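Long-range contacts in putative PAS/PAC sensor protein (Nakamurella multipartita DSM 44233, PDB 6HMJ), which is a blue-light receptor of the light-oxygen-voltage type that carries flavin mononucleotide and mediates RNA binding and translational regulation: residues G13-D18 against D28-V33; T92-L97 against R104-V109. All blocks are in the same frame, centred on the assembly; numbering follows the deposited sequence.

Contact 1. Residues G13-D18 against D28-V33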
ATOM      1  N   GLY A  13     -16.010  50.147   7.588  1.00 67.95           N
ATOM      2  CA  GLY A  13     -16.847  51.325   7.665  1.00 67.57           C
ATOM      3  C   GLY A  13     -16.147  52.496   7.008  1.00 67.43           C
ATOM      4  O   GLY A  13     -14.934  52.482   6.789  1.00 66.87           O
ATOM      5  N   SER A  14     -16.937  53.520   6.696  1.00 69.25           N
ATOM      6  CA  SER A  14     -16.452  54.658   5.933  1.00 70.05           C
ATOM      7  C   SER A  14     -16.822  55.959   6.629  1.00 70.90           C
ATOM      8  O   SER A  14     -17.731  56.009   7.460  1.00 70.20           O
ATOM      9  CB  SER A  14     -17.032  54.654   4.510  1.00 71.47           C
ATOM     10  OG  SER A  14     -18.451  54.641   4.542  1.00 72.56           O
ATOM     11  N   PHE A  15     -16.093  57.015   6.276  1.00 73.06           N
ATOM     12  CA  PHE A  15     -16.447  58.359   6.706  1.00 77.04           C
ATOM     13  C   PHE A  15     -16.038  59.349   5.627  1.00 79.61           C
ATOM     14  O   PHE A  15     -15.207  59.054   4.764  1.00 79.05           O
ATOM     15  CB  PHE A  15     -15.793  58.735   8.048  1.00 77.32           C
ATOM     16  CG  PHE A  15     -14.285  58.827   8.004  1.00 76.27           C
ATOM     17  CD1 PHE A  15     -13.652  59.889   7.370  1.00 78.02           C
ATOM     18  CD2 PHE A  15     -13.501  57.875   8.635  1.00 74.01           C
ATOM     19  CE1 PHE A  15     -12.275  59.980   7.340  1.00 77.57           C
ATOM     20  CE2 PHE A  15     -12.120  57.966   8.611  1.00 74.03           C
ATOM     21  CZ  PHE A  15     -11.508  59.020   7.963  1.00 75.39           C
ATOM     22  N   VAL A  16     -16.634  60.535   5.693  1.00 82.63           N
ATOM     23  CA  VAL A  16     -16.270  61.651   4.832  1.00 86.74           C
ATOM     24  C   VAL A  16     -16.027  62.860   5.724  1.00 90.38           C
ATOM     25  O   VAL A  16     -16.820  63.138   6.632  1.00 92.27           O
ATOM     26  CB  VAL A  16     -17.351  61.958   3.779  1.00 88.92           C
ATOM     27  CG1 VAL A  16     -16.874  63.054   2.834  1.00 92.54           C
ATOM     28  CG2 VAL A  16     -17.705  60.701   3.001  1.00 86.02           C
ATOM     29  N   LEU A  17     -14.941  63.578   5.464  1.00 92.30           N
ATOM     30  CA  LEU A  17     -14.520  64.694   6.303  1.00 96.21           C
ATOM     31  C   LEU A  17     -14.383  65.920   5.414  1.00102.15           C
ATOM     32  O   LEU A  17     -13.515  65.959   4.536  1.00102.36           O
ATOM     33  CB  LEU A  17     -13.205  64.381   7.016  1.00 93.40           C
ATOM     34  CG  LEU A  17     -12.682  65.456   7.970  1.00 96.47           C
ATOM     35  CD1 LEU A  17     -13.590  65.588   9.184  1.00 96.77           C
ATOM     36  CD2 LEU A  17     -11.257  65.133   8.391  1.00 95.05           C
ATOM     37  N   ASP A  18     -15.235  66.916   5.644  1.00107.29           N
ATOM     38  CA  ASP A  18     -15.170  68.153   4.878  1.00114.43           C
ATOM     39  C   ASP A  18     -13.943  68.957   5.285  1.00118.23           C
ATOM     40  O   ASP A  18     -13.664  69.130   6.474  1.00119.63           O
ATOM     41  CB  ASP A  18     -16.444  68.971   5.085  1.00119.70           C
ATOM     42  CG  ASP A  18     -17.682  68.255   4.580  1.00118.70           C
ATOM     43  OD1 ASP A  18     -17.538  67.173   3.971  1.00114.36           O
ATOM     44  OD2 ASP A  18     -18.800  68.774   4.785  1.00122.56           O
ATOM     45  N   ASP A  28     -23.282  54.169   9.350  1.00 72.66           N
ATOM     46  CA  ASP A  28     -23.765  53.212  10.336  1.00 72.36           C
ATOM     47  C   ASP A  28     -22.792  52.050  10.477  1.00 68.26           C
ATOM     48  O   ASP A  28     -22.559  51.547  11.582  1.00 64.95           O
ATOM     49  CB  ASP A  28     -25.152  52.693   9.951  1.00 76.19           C
ATOM     50  CG  ASP A  28     -26.186  53.797   9.876  1.00 81.60           C
ATOM     51  OD1 ASP A  28     -25.814  54.974  10.072  1.00 82.97           O
ATOM     52  OD2 ASP A  28     -27.384  53.476   9.719  1.00 85.37           O
ATOM     53  N   GLU A  29     -22.214  51.608   9.359  1.00 68.47           N
ATOM     54  CA  GLU A  29     -21.279  50.491   9.396  1.00 68.81           C
ATOM     55  C   GLU A  29     -20.004  50.850  10.147  1.00 66.56           C
ATOM     56  O   GLU A  29     -19.404  49.982  10.792  1.00 65.12           O
ATOM     57  CB  GLU A  29     -20.968  50.042   7.972  1.00 70.07           C
ATOM     58  CG  GLU A  29     -22.194  49.523   7.225  1.00 73.93           C
ATOM     59  CD  GLU A  29     -22.902  50.595   6.412  1.00 77.10           C
ATOM     60  OE1 GLU A  29     -22.250  51.587   6.021  1.00 76.98           O
ATOM     61  OE2 GLU A  29     -24.113  50.436   6.155  1.00 80.37           O
ATOM     62  N   LEU A  30     -19.571  52.111  10.077  1.00 67.01           N
ATOM     63  CA  LEU A  30     -18.402  52.524  10.847  1.00 66.18           C
ATOM     64  C   LEU A  30     -18.679  52.431  12.342  1.00 66.46           C
ATOM     65  O   LEU A  30     -17.830  51.971  13.112  1.00 65.58           O
ATOM     66  CB  LEU A  30     -17.985  53.943  10.459  1.00 67.45           C
ATOM     67  CG  LEU A  30     -16.854  54.578  11.276  1.00 68.30           C
ATOM     68  CD1 LEU A  30     -15.686  53.622  11.466  1.00 67.34           C
ATOM     69  CD2 LEU A  30     -16.374  55.857  10.607  1.00 70.66           C
ATOM     70  N   ALA A  31     -19.869  52.857  12.772  1.00 67.96           N
ATOM     71  CA  ALA A  31     -20.233  52.707  14.176  1.00 69.42           C
ATOM     72  C   ALA A  31     -20.140  51.251  14.614  1.00 67.55           C
ATOM     73  O   ALA A  31     -19.598  50.948  15.684  1.00 66.39           O
ATOM     74  CB  ALA A  31     -21.645  53.246  14.408  1.00 73.53           C
ATOM     75  N   LEU A  32     -20.651  50.331  13.792  1.00 68.49           N
ATOM     76  CA  LEU A  32     -20.630  48.917  14.154  1.00 68.18           C
ATOM     77  C   LEU A  32     -19.208  48.379  14.220  1.00 68.59           C
ATOM     78  O   LEU A  32     -18.870  47.620  15.136  1.00 69.89           O
ATOM     79  CB  LEU A  32     -21.464  48.108  13.162  1.00 67.35           C
ATOM     80  CG  LEU A  32     -22.979  48.295  13.278  1.00 68.48           C
ATOM     81  CD1 LEU A  32     -23.680  47.799  12.026  1.00 69.20           C
ATOM     82  CD2 LEU A  32     -23.508  47.573  14.511  1.00 69.69           C
ATOM     83  N   VAL A  33     -18.361  48.750  13.257  1.00 67.04           N
ATOM     84  CA  VAL A  33     -16.973  48.298  13.282  1.00 68.27           C
ATOM     85  C   VAL A  33     -16.312  48.684  14.598  1.00 70.07           C
ATOM     86  O   VAL A  33     -15.566  47.895  15.191  1.00 70.78           O
ATOM     87  CB  VAL A  33     -16.202  48.868  12.077  1.00 67.82           C
ATOM     88  CG1 VAL A  33     -14.704  48.668  12.261  1.00 67.42           C
ATOM     89  CG2 VAL A  33     -16.669  48.209  10.790  1.00 69.79           C
TER
HETATM   90  O   HOH W   1     -19.479  52.261   5.187  1.00 56.30           O
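Leu30 carries its CG anti to the backbone N (chi1 174°), which lays the branch along strand 13-18, while Phe15 holds its CG between the backbone N and the carbonyl carbon (chi1 65°) and turns the ring edge to that branch. The two elements belong to the N-terminal PAS fold, where the strand that comes first in the chain meets the short helix 28-34, the axes of the two segments 124° apart in their N-to-C directions. Gly13 makes the close approach possible: with no side chain to house, its CA lies 3.7 Å from Leu30 CA, so that backbone packs on backbone. Val33, one helical turn on, adds CG2 at 3.8 Å from Gly13 N. The Leu30 methyl CD2 then reaches Phe15, lying 3.9 Å from its CB and near the ring plane at the edge, an apolar contact suited to a buried site. Phe24 and Trp60 also pack against Phe15, and Leu43 and Ile110 touch Leu30, so both side chains belong to the domain core. The partly exposed side is polar. Glu29 makes a salt bridge through OE2 with Arg72 of the second subunit, and Pro73 of that subunit packs on Ser14. Between the segments one water joins the two polar side chains, lying 2.7 Å from Ser14 OG and donating to Glu29 OE1 at 3.0 Å.

Contact 2. Residues T92-L97 against R104-V109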
ATOM      1  N   THR A  92      -6.760  51.645   7.428  1.00 69.52           N
ATOM      2  CA  THR A  92      -7.554  52.768   6.952  1.00 68.29           C
ATOM      3  C   THR A  92      -7.024  53.213   5.598  1.00 66.93           C
ATOM      4  O   THR A  92      -5.810  53.367   5.423  1.00 67.32           O
ATOM      5  CB  THR A  92      -7.511  53.941   7.935  1.00 70.77           C
ATOM      6  OG1 THR A  92      -8.039  53.526   9.199  1.00 71.06           O
ATOM      7  CG2 THR A  92      -8.330  55.116   7.411  1.00 71.12           C
ATOM      8  N   THR A  93      -7.932  53.407   4.649  1.00 66.81           N
ATOM      9  CA  THR A  93      -7.610  53.981   3.352  1.00 68.72           C
ATOM     10  C   THR A  93      -8.256  55.356   3.253  1.00 70.86           C
ATOM     11  O   THR A  93      -9.422  55.533   3.623  1.00 70.43           O
ATOM     12  CB  THR A  93      -8.097  53.083   2.213  1.00 68.09           C
ATOM     13  OG1 THR A  93      -7.510  51.782   2.342  1.00 68.52           O
ATOM     14  CG2 THR A  93      -7.719  53.671   0.862  1.00 69.65           C
ATOM     15  N   LEU A  94      -7.501  56.324   2.740  1.00 72.68           N
ATOM     16  CA  LEU A  94      -7.952  57.707   2.656  1.00 75.07           C
ATOM     17  C   LEU A  94      -7.792  58.185   1.221  1.00 78.40           C
ATOM     18  O   LEU A  94      -6.689  58.133   0.668  1.00 80.23           O
ATOM     19  CB  LEU A  94      -7.159  58.604   3.612  1.00 77.23           C
ATOM     20  CG  LEU A  94      -7.156  58.195   5.086  1.00 74.97           C
ATOM     21  CD1 LEU A  94      -5.992  58.850   5.810  1.00 76.99           C
ATOM     22  CD2 LEU A  94      -8.470  58.555   5.761  1.00 73.41           C
ATOM     23  N   THR A  95      -8.890  58.641   0.625  1.00 80.37           N
ATOM     24  CA  THR A  95      -8.873  59.248  -0.697  1.00 85.05           C
ATOM     25  C   THR A  95      -9.564  60.603  -0.632  1.00 88.18           C
ATOM     26  O   THR A  95     -10.521  60.797   0.123  1.00 87.12           O
ATOM     27  CB  THR A  95      -9.547  58.355  -1.745  1.00 84.78           C
ATOM     28  OG1 THR A  95     -10.856  57.986  -1.300  1.00 84.25           O
ATOM     29  CG2 THR A  95      -8.722  57.099  -1.972  1.00 83.39           C
ATOM     30  N   ALA A  96      -9.065  61.538  -1.435  1.00 92.62           N
ATOM     31  CA  ALA A  96      -9.542  62.912  -1.435  1.00 97.01           C
ATOM     32  C   ALA A  96     -10.432  63.176  -2.642  1.00 99.01           C
ATOM     33  O   ALA A  96     -10.206  62.637  -3.731  1.00 99.51           O
ATOM     34  CB  ALA A  96      -8.368  63.894  -1.438  1.00101.42           C
ATOM     35  N   LEU A  97     -11.443  64.012  -2.436  1.00101.62           N
ATOM     36  CA  LEU A  97     -12.379  64.401  -3.484  1.00104.97           C
ATOM     37  C   LEU A  97     -11.983  65.792  -3.963  1.00111.23           C
ATOM     38  O   LEU A  97     -12.181  66.783  -3.250  1.00114.43           O
ATOM     39  CB  LEU A  97     -13.816  64.388  -2.968  1.00105.06           C
ATOM     40  CG  LEU A  97     -14.392  63.052  -2.494  1.00100.47           C
ATOM     41  CD1 LEU A  97     -15.743  63.270  -1.825  1.00101.14           C
ATOM     42  CD2 LEU A  97     -14.525  62.073  -3.649  1.00 99.46           C
ATOM     43  N   ARG A 104     -11.687  68.906  -1.354  1.00124.28           N
ATOM     44  CA  ARG A 104     -12.998  69.310  -0.860  1.00124.04           C
ATOM     45  C   ARG A 104     -13.334  68.521   0.400  1.00118.53           C
ATOM     46  O   ARG A 104     -13.876  69.078   1.361  1.00120.83           O
ATOM     47  CB  ARG A 104     -14.020  69.134  -1.982  1.00123.35           C
ATOM     48  CG  ARG A 104     -15.370  69.794  -1.785  1.00125.60           C
ATOM     49  CD  ARG A 104     -16.078  69.753  -3.132  1.00126.25           C
ATOM     50  NE  ARG A 104     -17.416  70.332  -3.155  1.00129.62           N
ATOM     51  CZ  ARG A 104     -18.150  70.428  -4.260  1.00132.12           C
ATOM     52  NH1 ARG A 104     -17.665  69.989  -5.416  1.00131.29           N
ATOM     53  NH2 ARG A 104     -19.358  70.975  -4.222  1.00136.19           N
ATOM     54  N   ALA A 105     -13.011  67.230   0.405  1.00113.10           N
ATOM     55  CA  ALA A 105     -13.227  66.359   1.553  1.00109.36           C
ATOM     56  C   ALA A 105     -12.349  65.128   1.362  1.00104.77           C
ATOM     57  O   ALA A 105     -11.817  64.884   0.276  1.00105.19           O
ATOM     58  CB  ALA A 105     -14.701  65.976   1.712  1.00108.72           C
ATOM     59  N   VAL A 106     -12.202  64.353   2.433  1.00 98.36           N
ATOM     60  CA  VAL A 106     -11.451  63.103   2.406  1.00 93.21           C
ATOM     61  C   VAL A 106     -12.400  61.969   2.756  1.00 88.32           C
ATOM     62  O   VAL A 106     -13.082  62.017   3.787  1.00 87.76           O
ATOM     63  CB  VAL A 106     -10.250  63.123   3.368  1.00 92.80           C
ATOM     64  CG1 VAL A 106      -9.707  61.712   3.574  1.00 88.70           C
ATOM     65  CG2 VAL A 106      -9.153  64.016   2.823  1.00 97.59           C
ATOM     66  N   THR A 107     -12.437  60.950   1.902  1.00 85.08           N
ATOM     67  CA  THR A 107     -13.196  59.740   2.174  1.00 78.00           C
ATOM     68  C   THR A 107     -12.272  58.725   2.832  1.00 72.19           C
ATOM     69  O   THR A 107     -11.196  58.420   2.306  1.00 70.81           O
ATOM     70  CB  THR A 107     -13.790  59.158   0.891  1.00 77.33           C
ATOM     71  OG1 THR A 107     -14.525  60.170   0.192  1.00 81.36           O
ATOM     72  CG2 THR A 107     -14.721  58.001   1.212  1.00 74.69           C
ATOM     73  N   GLY A 108     -12.695  58.210   3.979  1.00 69.64           N
ATOM     74  CA  GLY A 108     -11.943  57.208   4.708  1.00 67.66           C
ATOM     75  C   GLY A 108     -12.686  55.887   4.707  1.00 66.45           C
ATOM     76  O   GLY A 108     -13.919  55.852   4.712  1.00 66.51           O
ATOM     77  N   VAL A 109     -11.927  54.796   4.685  1.00 65.21           N
ATOM     78  CA  VAL A 109     -12.476  53.450   4.767  1.00 63.87           C
ATOM     79  C   VAL A 109     -11.658  52.712   5.816  1.00 63.73           C
ATOM     80  O   VAL A 109     -10.467  52.448   5.606  1.00 64.92           O
ATOM     81  CB  VAL A 109     -12.430  52.714   3.421  1.00 64.53           C
ATOM     82  CG1 VAL A 109     -12.964  51.296   3.572  1.00 65.07           C
ATOM     83  CG2 VAL A 109     -13.218  53.478   2.367  1.00 65.38           C
TER
HETATM   84  O   HOH W   2     -12.648  60.169  -2.167  1.00 62.09           O
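Thr107 O is gripped by two hydrogens of strand 92-97: the N-H of Thr95 makes a nearly straight bond (2.9 Å, 169°) in the carbonyl plane, and the CA-H of Leu94 adds a weaker contact. Thr95 O is held in the same way by Thr107 N, at 2.6 Å and nearly along the C=O axis, and by the CA-H of Val106, so this hydrogen-bonded pair is closed on both sides. Thr93 and Val109 form another such pair, and at the loop end of the hairpin Arg104 N gives its hydrogen to Leu97 O (2.9 Å).

Thr95 and Thr107 lie side by side on one face, and a water bridges their hydroxyls, 3.0 Å from Thr95 OG1 and likewise 3.0 Å from Thr107 OG1. Small beta-branched threonines suit this face, which meets the same strands of the second subunit: Thr93 packs on its counterpart, and Thr95 OG1 makes a weak hydrogen bond to Thr95 OG1 there.

Leu94, Ala96 and Val106 give the opposite face an apolar surface. Leu94 CB meets Val106 CG1 at 4.0 Å, its CD2 rests over Gly108 CA at 3.9 Å, where glycine leaves room for the branch, and Val106 and Ala96 touch Cys67 of helix 54-70. The result is an antiparallel beta hairpin, one face turned to the helical side and the other to the dimer partner, as befits the last two strands of a PAS sheet.

How the contacts relate
Contact 1 closes before contact 2 opens along the chain, yet their centres lie only about 11 Å apart, because strands 11-18 and 105-112 are neighbours in one antiparallel sheet. Phe15 O to Gly108 N (2.8 Å) and Leu17 N to Val106 O (3.0 Å) are probable hydrogen bonds that stitch them together. The strand order 2-1-5-4-3 is that of a PAS domain: the first strand meets the last in the middle, contact 1 adding the helix that follows the first two strands and contact 2 the closing hairpin. Both touch the second subunit, so this N-terminal domain takes part in dimer contacts, away from the flavin pocket within residues 250-347.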